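Glycerophosphodiester phosphodiesterase (Thermotoga maritima, PDB 1O1Z) belongs to the glycerophosphoryl diester phosphodiesterase family and is built as a TIM-type barrel of parallel strands ringed by helices. Local coordinates at residues Leu46-Ser51 and Ile106-Lys111; Ile199-Trp204 and Arg217-Val222. One frame throughout, in Å; residues are numbered along the deposited sequence. Where two conformers were deposited one is given.

Interaction 1 of 2, residues Leu46-Ser51 and Ile106-Lys111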
ATOM      1  N   LEU A  46      -0.493  -4.180   0.204  1.00 10.32           N
ATOM      2  CA  LEU A  46      -0.390  -5.216  -0.817  1.00  9.37           C
ATOM      3  C   LEU A  46      -0.747  -4.651  -2.174  1.00 11.88           C
ATOM      4  O   LEU A  46      -1.266  -3.544  -2.269  1.00 12.25           O
ATOM      5  CB  LEU A  46      -1.263  -6.402  -0.436  1.00 10.72           C
ATOM      6  CG  LEU A  46      -2.755  -6.165  -0.229  1.00 11.49           C
ATOM      7  CD1 LEU A  46      -3.511  -6.039  -1.554  1.00 15.46           C
ATOM      8  CD2 LEU A  46      -3.359  -7.275   0.606  1.00 13.81           C
ATOM      9  N   ASP A  47      -0.478  -5.416  -3.231  1.00 10.54           N
ATOM     10  CA  ASP A  47      -0.606  -4.984  -4.602  1.00  9.79           C
ATOM     11  C   ASP A  47      -1.596  -5.869  -5.334  1.00 11.55           C
ATOM     12  O   ASP A  47      -1.507  -7.078  -5.198  1.00 13.24           O
ATOM     13  CB  ASP A  47       0.737  -5.154  -5.288  1.00 10.67           C
ATOM     14  CG  ASP A  47       1.835  -4.492  -4.514  1.00 16.86           C
ATOM     15  OD1 ASP A  47       2.701  -5.167  -3.886  1.00 13.33           O
ATOM     16  OD2 ASP A  47       1.810  -3.242  -4.389  1.00 19.37           O
ATOM     17  N   VAL A  48      -2.511  -5.269  -6.106  1.00  8.92           N
ATOM     18  CA  VAL A  48      -3.536  -6.030  -6.810  1.00 10.21           C
ATOM     19  C   VAL A  48      -3.543  -5.827  -8.314  1.00 10.59           C
ATOM     20  O   VAL A  48      -3.297  -4.723  -8.832  1.00 10.65           O
ATOM     21  CB  VAL A  48      -4.967  -5.797  -6.246  1.00 10.78           C
ATOM     22  CG1 VAL A  48      -5.066  -6.295  -4.826  1.00 12.73           C
ATOM     23  CG2 VAL A  48      -5.421  -4.357  -6.364  1.00 11.83           C
ATOM     24  N   ARG A  49      -3.875  -6.935  -8.997  1.00 10.81           N
ATOM     25  CA  ARG A  49      -3.932  -7.035 -10.446  1.00  9.43           C
ATOM     26  C   ARG A  49      -5.050  -8.009 -10.823  1.00 10.07           C
ATOM     27  O   ARG A  49      -5.621  -8.679  -9.959  1.00 11.00           O
ATOM     28  CB  ARG A  49      -2.625  -7.605 -10.989  1.00 11.83           C
ATOM     29  CG  ARG A  49      -1.431  -6.693 -10.780  1.00 12.23           C
ATOM     30  CD  ARG A  49      -0.173  -7.278 -11.385  1.00 11.18           C
ATOM     31  NE  ARG A  49       0.911  -6.330 -11.287  1.00 12.19           N
ATOM     32  CZ  ARG A  49       1.173  -5.361 -12.138  1.00 12.26           C
ATOM     33  NH1 ARG A  49       0.440  -5.163 -13.234  1.00 16.06           N
ATOM     34  NH2 ARG A  49       2.224  -4.568 -11.923  1.00 15.63           N
ATOM     35  N   LEU A  50      -5.339  -8.100 -12.108  1.00  8.87           N
ATOM     36  CA  LEU A  50      -6.324  -9.075 -12.586  1.00 11.39           C
ATOM     37  C   LEU A  50      -5.713 -10.300 -13.228  1.00 10.62           C
ATOM     38  O   LEU A  50      -4.753 -10.229 -14.008  1.00 11.61           O
ATOM     39  CB  LEU A  50      -7.240  -8.493 -13.642  1.00 12.11           C
ATOM     40  CG  LEU A  50      -8.211  -7.427 -13.248  1.00 12.55           C
ATOM     41  CD1 LEU A  50      -9.110  -7.135 -14.467  1.00 13.74           C
ATOM     42  CD2 LEU A  50      -9.026  -7.798 -12.025  1.00 13.99           C
ATOM     43  N   SER A  51      -6.335 -11.438 -12.918  1.00 10.54           N
ATOM     44  CA  SER A  51      -6.073 -12.680 -13.606  1.00  9.98           C
ATOM     45  C   SER A  51      -6.833 -12.708 -14.928  1.00 10.89           C
ATOM     46  O   SER A  51      -7.647 -11.812 -15.229  1.00 11.40           O
ATOM     47  CB  SER A  51      -6.541 -13.857 -12.737  1.00 11.97           C
ATOM     48  OG  SER A  51      -7.959 -13.803 -12.599  1.00 12.95           O
ATOM     49  N   ILE A 106      -5.886  -2.633   5.685  1.00  8.94           N
ATOM     50  CA  ILE A 106      -5.299  -3.138   4.456  1.00  8.47           C
ATOM     51  C   ILE A 106      -5.194  -1.993   3.452  1.00  9.19           C
ATOM     52  O   ILE A 106      -6.209  -1.407   3.057  1.00  9.56           O
ATOM     53  CB  ILE A 106      -6.083  -4.300   3.845  1.00  9.48           C
ATOM     54  CG1 ILE A 106      -6.204  -5.471   4.830  1.00 10.23           C
ATOM     55  CG2 ILE A 106      -5.402  -4.801   2.601  1.00  9.87           C
ATOM     56  CD1 ILE A 106      -7.142  -6.573   4.335  1.00 13.21           C
ATOM     57  N   ASN A 107      -3.977  -1.655   3.091  1.00  9.15           N
ATOM     58  CA  ASN A 107      -3.681  -0.658   2.079  1.00  8.03           C
ATOM     59  C   ASN A 107      -3.520  -1.407   0.774  1.00  9.55           C
ATOM     60  O   ASN A 107      -2.559  -2.125   0.591  1.00  9.76           O
ATOM     61  CB  ASN A 107      -2.423   0.123   2.454  1.00  9.23           C
ATOM     62  CG  ASN A 107      -1.923   1.012   1.383  1.00 11.22           C
ATOM     63  OD1 ASN A 107      -0.723   1.304   1.363  1.00 15.60           O
ATOM     64  ND2 ASN A 107      -2.802   1.487   0.497  1.00 10.97           N
ATOM     65  N   ILE A 108      -4.515  -1.269  -0.099  1.00  9.40           N
ATOM     66  CA  ILE A 108      -4.528  -1.933  -1.395  1.00  8.10           C
ATOM     67  C   ILE A 108      -3.982  -0.997  -2.446  1.00 10.60           C
ATOM     68  O   ILE A 108      -4.621  -0.011  -2.770  1.00  9.67           O
ATOM     69  CB  ILE A 108      -5.982  -2.330  -1.747  1.00  9.18           C
ATOM     70  CG1 ILE A 108      -6.593  -3.253  -0.695  1.00 10.60           C
ATOM     71  CG2 ILE A 108      -6.071  -2.985  -3.111  1.00 10.28           C
ATOM     72  CD1 ILE A 108      -8.087  -3.417  -0.803  1.00 11.34           C
ATOM     73  N   GLU A 109      -2.816  -1.320  -2.999  1.00 10.12           N
ATOM     74  CA  GLU A 109      -2.258  -0.559  -4.099  1.00  9.46           C
ATOM     75  C   GLU A 109      -2.790  -1.145  -5.390  1.00 10.69           C
ATOM     76  O   GLU A 109      -2.548  -2.307  -5.719  1.00 11.33           O
ATOM     77  CB  GLU A 109      -0.728  -0.522  -4.103  1.00 12.38           C
ATOM     78  CG  GLU A 109      -0.234   0.309  -5.285  1.00 14.08           C
ATOM     79  CD  GLU A 109       1.258   0.401  -5.490  1.00 16.03           C
ATOM     80  OE1 GLU A 109       2.038   0.036  -4.593  1.00 20.39           O
ATOM     81  OE2 GLU A 109       1.643   0.837  -6.605  1.00 17.46           O
ATOM     82  N   ILE A 110      -3.477  -0.310  -6.152  1.00 11.24           N
ATOM     83  CA  ILE A 110      -4.033  -0.710  -7.431  1.00 10.49           C
ATOM     84  C   ILE A 110      -2.935  -0.597  -8.472  1.00 10.56           C
ATOM     85  O   ILE A 110      -2.465   0.508  -8.777  1.00 11.81           O
ATOM     86  CB  ILE A 110      -5.183   0.209  -7.836  1.00 12.40           C
ATOM     87  CG1 ILE A 110      -6.195   0.410  -6.713  1.00 19.30           C
ATOM     88  CG2 ILE A 110      -5.808  -0.347  -9.118  1.00 13.84           C
ATOM     89  CD1 ILE A 110      -7.006  -0.752  -6.462  1.00 18.08           C
ATOM     90  N   LYS A 111      -2.545  -1.716  -9.077  1.00 10.74           N
ATOM     91  CA  LYS A 111      -1.488  -1.697 -10.076  1.00 10.35           C
ATOM     92  C   LYS A 111      -1.983  -1.508 -11.517  1.00 11.43           C
ATOM     93  O   LYS A 111      -1.192  -1.171 -12.406  1.00 15.08           O
ATOM     94  CB  LYS A 111      -0.677  -3.008  -9.987  1.00 11.28           C
ATOM     95  CG  LYS A 111       0.132  -3.167  -8.718  1.00 13.64           C
ATOM     96  CD  LYS A 111       1.204  -2.057  -8.613  1.00 22.57           C
ATOM     97  CE  LYS A 111       2.371  -2.399  -7.737  1.00 31.16           C
ATOM     98  NZ  LYS A 111       3.343  -1.241  -7.690  1.00 31.32           N
TER
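L46, D47 and V48 pair in parallel with I108, E109 and I110, the strand axes coming within 4.7 Å at a crossing angle of -43°. Strands 43-50 and 105-110 are thus neighbours in the TIM-type barrel. Four backbone bonds tie the edges, alternating in direction: L46 N to N107 O, E109 N to L46 O, V48 N to E109 O, and K111 N to V48 O, the last carrying the pairing just past the end of strand 105-110. Side chains alternate between the two faces. On the face of L46, V48, I108 and I110 the side-chain contacts are aliphatic: L46 CD2 lies 3.8 Å from I106 CG2, and V48 CG2 bridges I108 CG2 at 3.6 Å and I110 CD1 at 3.9 Å. Helix 93-99 covers part of this face through L93 and V96. The other face is polar. The side chains of D47 and E109 run alongside one another in the same direction, with D47 OD2 3.3 Å from E109 OE1; both atoms are acceptors and no bond joins them, the carboxylate planes standing 76° apart. K111 bends at chi2 (-63°); farther out, CE comes 3.5 Å from D47 OD2, and NZ makes a salt bridge of 2.9 Å to E109 OE2, meeting it from above the carboxylate plane. K111 CB sits over the centre of one face of the R49 guanidinium, 3.7 Å from CZ. Outside partners hold the polar ends: N28 bonds D47 OD1, and E112 forms a salt bridge with R49 NH1. The chemistry thus divides by face, oily beneath the helix and densely charged on the opposite side, where each carboxylate has a partner of its own, K111 for E109 and N28 for D47.

Interaction 2 of 2, residues Ile199-Trp204 and Arg217-Val222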
ATOM      1  N   ILE A 199      -4.966  15.564   6.590  1.00 15.16           N
ATOM      2  CA  ILE A 199      -4.463  14.523   5.667  1.00 10.97           C
ATOM      3  C   ILE A 199      -3.422  13.671   6.381  1.00 12.16           C
ATOM      4  O   ILE A 199      -2.587  14.194   7.145  1.00 13.63           O
ATOM      5  CB  ILE A 199      -3.912  15.133   4.395  1.00 10.95           C
ATOM      6  CG1 ILE A 199      -5.046  15.841   3.639  1.00 20.31           C
ATOM      7  CG2 ILE A 199      -3.284  14.048   3.502  1.00 14.37           C
ATOM      8  CD1 ILE A 199      -4.589  16.846   2.706  1.00 23.11           C
ATOM      9  N   VAL A 200      -3.518  12.357   6.206  1.00 10.74           N
ATOM     10  CA  VAL A 200      -2.668  11.379   6.872  1.00  9.54           C
ATOM     11  C   VAL A 200      -1.435  11.139   6.016  1.00 12.47           C
ATOM     12  O   VAL A 200      -1.560  10.924   4.828  1.00 13.88           O
ATOM     13  CB  VAL A 200      -3.445  10.039   7.104  1.00 13.41           C
ATOM     14  CG1 VAL A 200      -2.574   8.941   7.625  1.00 18.21           C
ATOM     15  CG2 VAL A 200      -4.600  10.292   8.075  1.00 18.51           C
ATOM     16  N   ILE A 201      -0.251  11.236   6.609  1.00 10.12           N
ATOM     17  CA  ILE A 201       0.987  11.081   5.858  1.00  9.80           C
ATOM     18  C   ILE A 201       1.626   9.733   6.162  1.00 10.11           C
ATOM     19  O   ILE A 201       1.956   9.459   7.307  1.00  9.74           O
ATOM     20  CB  ILE A 201       1.989  12.209   6.260  1.00 11.55           C
ATOM     21  CG1 ILE A 201       1.355  13.619   6.135  1.00 16.19           C
ATOM     22  CG2 ILE A 201       3.280  12.043   5.473  1.00 14.94           C
ATOM     23  CD1 ILE A 201       0.860  13.984   4.767  1.00 19.83           C
ATOM     24  N   PHE A 202       1.791   8.903   5.136  1.00  9.06           N
ATOM     25  CA  PHE A 202       2.501   7.631   5.233  1.00 10.03           C
ATOM     26  C   PHE A 202       3.806   7.782   4.469  1.00 11.45           C
ATOM     27  O   PHE A 202       3.871   8.460   3.428  1.00 11.76           O
ATOM     28  CB  PHE A 202       1.725   6.476   4.587  1.00 11.59           C
ATOM     29  CG  PHE A 202       0.585   5.950   5.401  1.00 11.87           C
ATOM     30  CD1 PHE A 202      -0.660   6.528   5.318  1.00 18.32           C
ATOM     31  CD2 PHE A 202       0.756   4.818   6.222  1.00 14.08           C
ATOM     32  CE1 PHE A 202      -1.725   6.048   6.069  1.00 19.13           C
ATOM     33  CE2 PHE A 202      -0.318   4.350   6.979  1.00 17.35           C
ATOM     34  CZ  PHE A 202      -1.556   4.963   6.878  1.00 16.56           C
ATOM     35  N   VAL A 203       4.858   7.164   4.984  1.00  8.88           N
ATOM     36  CA  VAL A 203       6.118   7.077   4.253  1.00  9.99           C
ATOM     37  C   VAL A 203       6.444   5.653   3.859  1.00  9.27           C
ATOM     38  O   VAL A 203       6.097   4.735   4.558  1.00 10.76           O
ATOM     39  CB  VAL A 203       7.285   7.729   5.011  0.65 12.08           C
ATOM     40  CG1 VAL A 203       6.990   9.187   5.220  0.65 14.34           C
ATOM     41  CG2 VAL A 203       7.572   7.036   6.316  0.65 11.30           C
ATOM     42  N   TRP A 204       7.099   5.482   2.712  1.00  9.01           N
ATOM     43  CA  TRP A 204       7.480   4.163   2.208  1.00  9.76           C
ATOM     44  C   TRP A 204       8.807   4.222   1.465  1.00 13.02           C
ATOM     45  O   TRP A 204       9.252   5.298   1.082  1.00 10.79           O
ATOM     46  CB  TRP A 204       6.417   3.648   1.236  1.00 10.94           C
ATOM     47  CG  TRP A 204       6.226   4.568   0.028  1.00 10.58           C
ATOM     48  CD1 TRP A 204       5.421   5.652  -0.030  1.00 12.68           C
ATOM     49  CD2 TRP A 204       6.900   4.504  -1.248  1.00 11.28           C
ATOM     50  NE1 TRP A 204       5.528   6.265  -1.256  1.00 11.10           N
ATOM     51  CE2 TRP A 204       6.418   5.576  -2.031  1.00 13.12           C
ATOM     52  CE3 TRP A 204       7.843   3.644  -1.811  1.00 14.07           C
ATOM     53  CZ2 TRP A 204       6.850   5.820  -3.336  1.00 16.29           C
ATOM     54  CZ3 TRP A 204       8.278   3.884  -3.113  1.00 18.96           C
ATOM     55  CH2 TRP A 204       7.777   4.968  -3.859  1.00 18.85           C
ATOM     56  N   ARG A 217       8.117  12.428  13.868  1.00 12.35           N
ATOM     57  CA  ARG A 217       7.244  13.496  14.312  1.00 13.37           C
ATOM     58  C   ARG A 217       6.423  14.087  13.169  1.00 11.46           C
ATOM     59  O   ARG A 217       5.426  14.766  13.420  1.00 14.43           O
ATOM     60  CB  ARG A 217       8.051  14.620  14.974  1.00 15.62           C
ATOM     61  N   GLU A 218       6.854  13.832  11.927  1.00  9.53           N
ATOM     62  CA  GLU A 218       6.230  14.402  10.726  1.00  9.00           C
ATOM     63  C   GLU A 218       5.221  13.489  10.052  1.00 10.32           C
ATOM     64  O   GLU A 218       4.588  13.889   9.073  1.00 12.41           O
ATOM     65  CB  GLU A 218       7.308  14.711   9.685  1.00 10.16           C
ATOM     66  CG  GLU A 218       8.446  15.589  10.182  1.00 14.64           C
ATOM     67  CD  GLU A 218       7.974  16.969  10.564  1.00 14.57           C
ATOM     68  OE1 GLU A 218       7.172  17.552   9.811  1.00 14.65           O
ATOM     69  OE2 GLU A 218       8.391  17.487  11.628  1.00 20.59           O
ATOM     70  N   ILE A 219       5.099  12.244  10.534  1.00  9.62           N
ATOM     71  CA  ILE A 219       4.332  11.251   9.818  1.00  8.35           C
ATOM     72  C   ILE A 219       3.294  10.587  10.715  1.00  9.63           C
ATOM     73  O   ILE A 219       3.431  10.526  11.943  1.00 12.14           O
ATOM     74  CB  ILE A 219       5.234  10.149   9.202  1.00  8.93           C
ATOM     75  CG1 ILE A 219       5.863   9.259  10.269  1.00 10.93           C
ATOM     76  CG2 ILE A 219       6.313  10.778   8.298  1.00 12.69           C
ATOM     77  CD1 ILE A 219       6.719   8.120   9.741  1.00 13.58           C
ATOM     78  N   ASP A 220       2.288  10.041  10.048  1.00  9.21           N
ATOM     79  CA  ASP A 220       1.228   9.287  10.704  1.00  8.50           C
ATOM     80  C   ASP A 220       1.375   7.765  10.556  1.00 10.68           C
ATOM     81  O   ASP A 220       0.783   7.013  11.327  1.00 11.74           O
ATOM     82  CB  ASP A 220      -0.103   9.715  10.124  1.00 11.35           C
ATOM     83  CG  ASP A 220      -0.379  11.161  10.378  1.00 14.02           C
ATOM     84  OD1 ASP A 220      -0.313  11.969   9.416  1.00 13.44           O
ATOM     85  OD2 ASP A 220      -0.584  11.563  11.563  1.00 15.84           O
ATOM     86  N   GLY A 221       2.146   7.328   9.571  1.00  9.06           N
ATOM     87  CA  GLY A 221       2.293   5.930   9.263  1.00  9.65           C
ATOM     88  C   GLY A 221       3.548   5.628   8.487  1.00  9.42           C
ATOM     89  O   GLY A 221       4.125   6.487   7.822  1.00  9.57           O
ATOM     90  N   VAL A 222       3.944   4.364   8.580  1.00 10.11           N
ATOM     91  CA  VAL A 222       5.129   3.856   7.896  1.00  9.20           C
ATOM     92  C   VAL A 222       4.810   2.528   7.255  1.00 10.07           C
ATOM     93  O   VAL A 222       4.152   1.694   7.854  1.00 11.12           O
ATOM     94  CB  VAL A 222       6.321   3.772   8.856  1.00 10.83           C
ATOM     95  CG1 VAL A 222       6.036   2.832  10.030  1.00 11.07           C
ATOM     96  CG2 VAL A 222       7.597   3.343   8.101  1.00 13.30           C
TER
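D220 grips I201 through both its backbone and its side chain. Its CB lies 3.6 Å from V200 CG1 and close to the carbonyl oxygen of I201. The first torsion sets CG beside its own backbone N, anti to the carbonyl carbon (chi1 -62°), 3.8 Å from I201 N. At the tip, OD1 accepts that N-H with its anti lone pair in a bond of 2.9 Å that is nearly straight (172° at the hydrogen), and also touches V200 CA. The return bond runs from D220 N to I201 O, 2.8 Å; G221 N adds a weak second one to the same oxygen. The N-H and C=O of I201, which belong to successive peptide groups, are thus both bonded to D220, just before strand 221-224 begins. Beyond it the parallel pairing of F202 with G221 takes over, through V203 N to G221 O at 3.0 Å. G221 has no side chain, and the F202 ring meets its backbone obliquely, CD2 3.6 Å from G221 CA. Among the aliphatic groups, I219 CG2 lies 4.3 Å from I201 CG2. R195 of helix 185-196 makes a salt bridge to the same D220 OD1, so this oxygen joins a helix to the strand edge. The two strands and helix 209-215 form a beta-alpha-beta unit; strand 174-178 flanks 200-204, while strand 14-18 flanks 221-224 and sends I14 and L16 against F202.

Interactions 1 and 2 are two parallel strand pairings in one barrel sheet, their centres 20 Å apart and their nearest atoms about 6 Å apart without touching. Strand 14-18 connects them on one side, pairing with both 43-50 and 221-224; on the other, strands 129-133, 148-151 and 174-178 run between 105-110 and 200-204. Interaction 2 comes later in the chain, and its strand 221-224 closes the ring against the first strand. The bound sodium ion, at S123 and R126, belongs to the surroundings of interaction 1: it lies about 8 Å from the I108 side chain, and I106 touches R126.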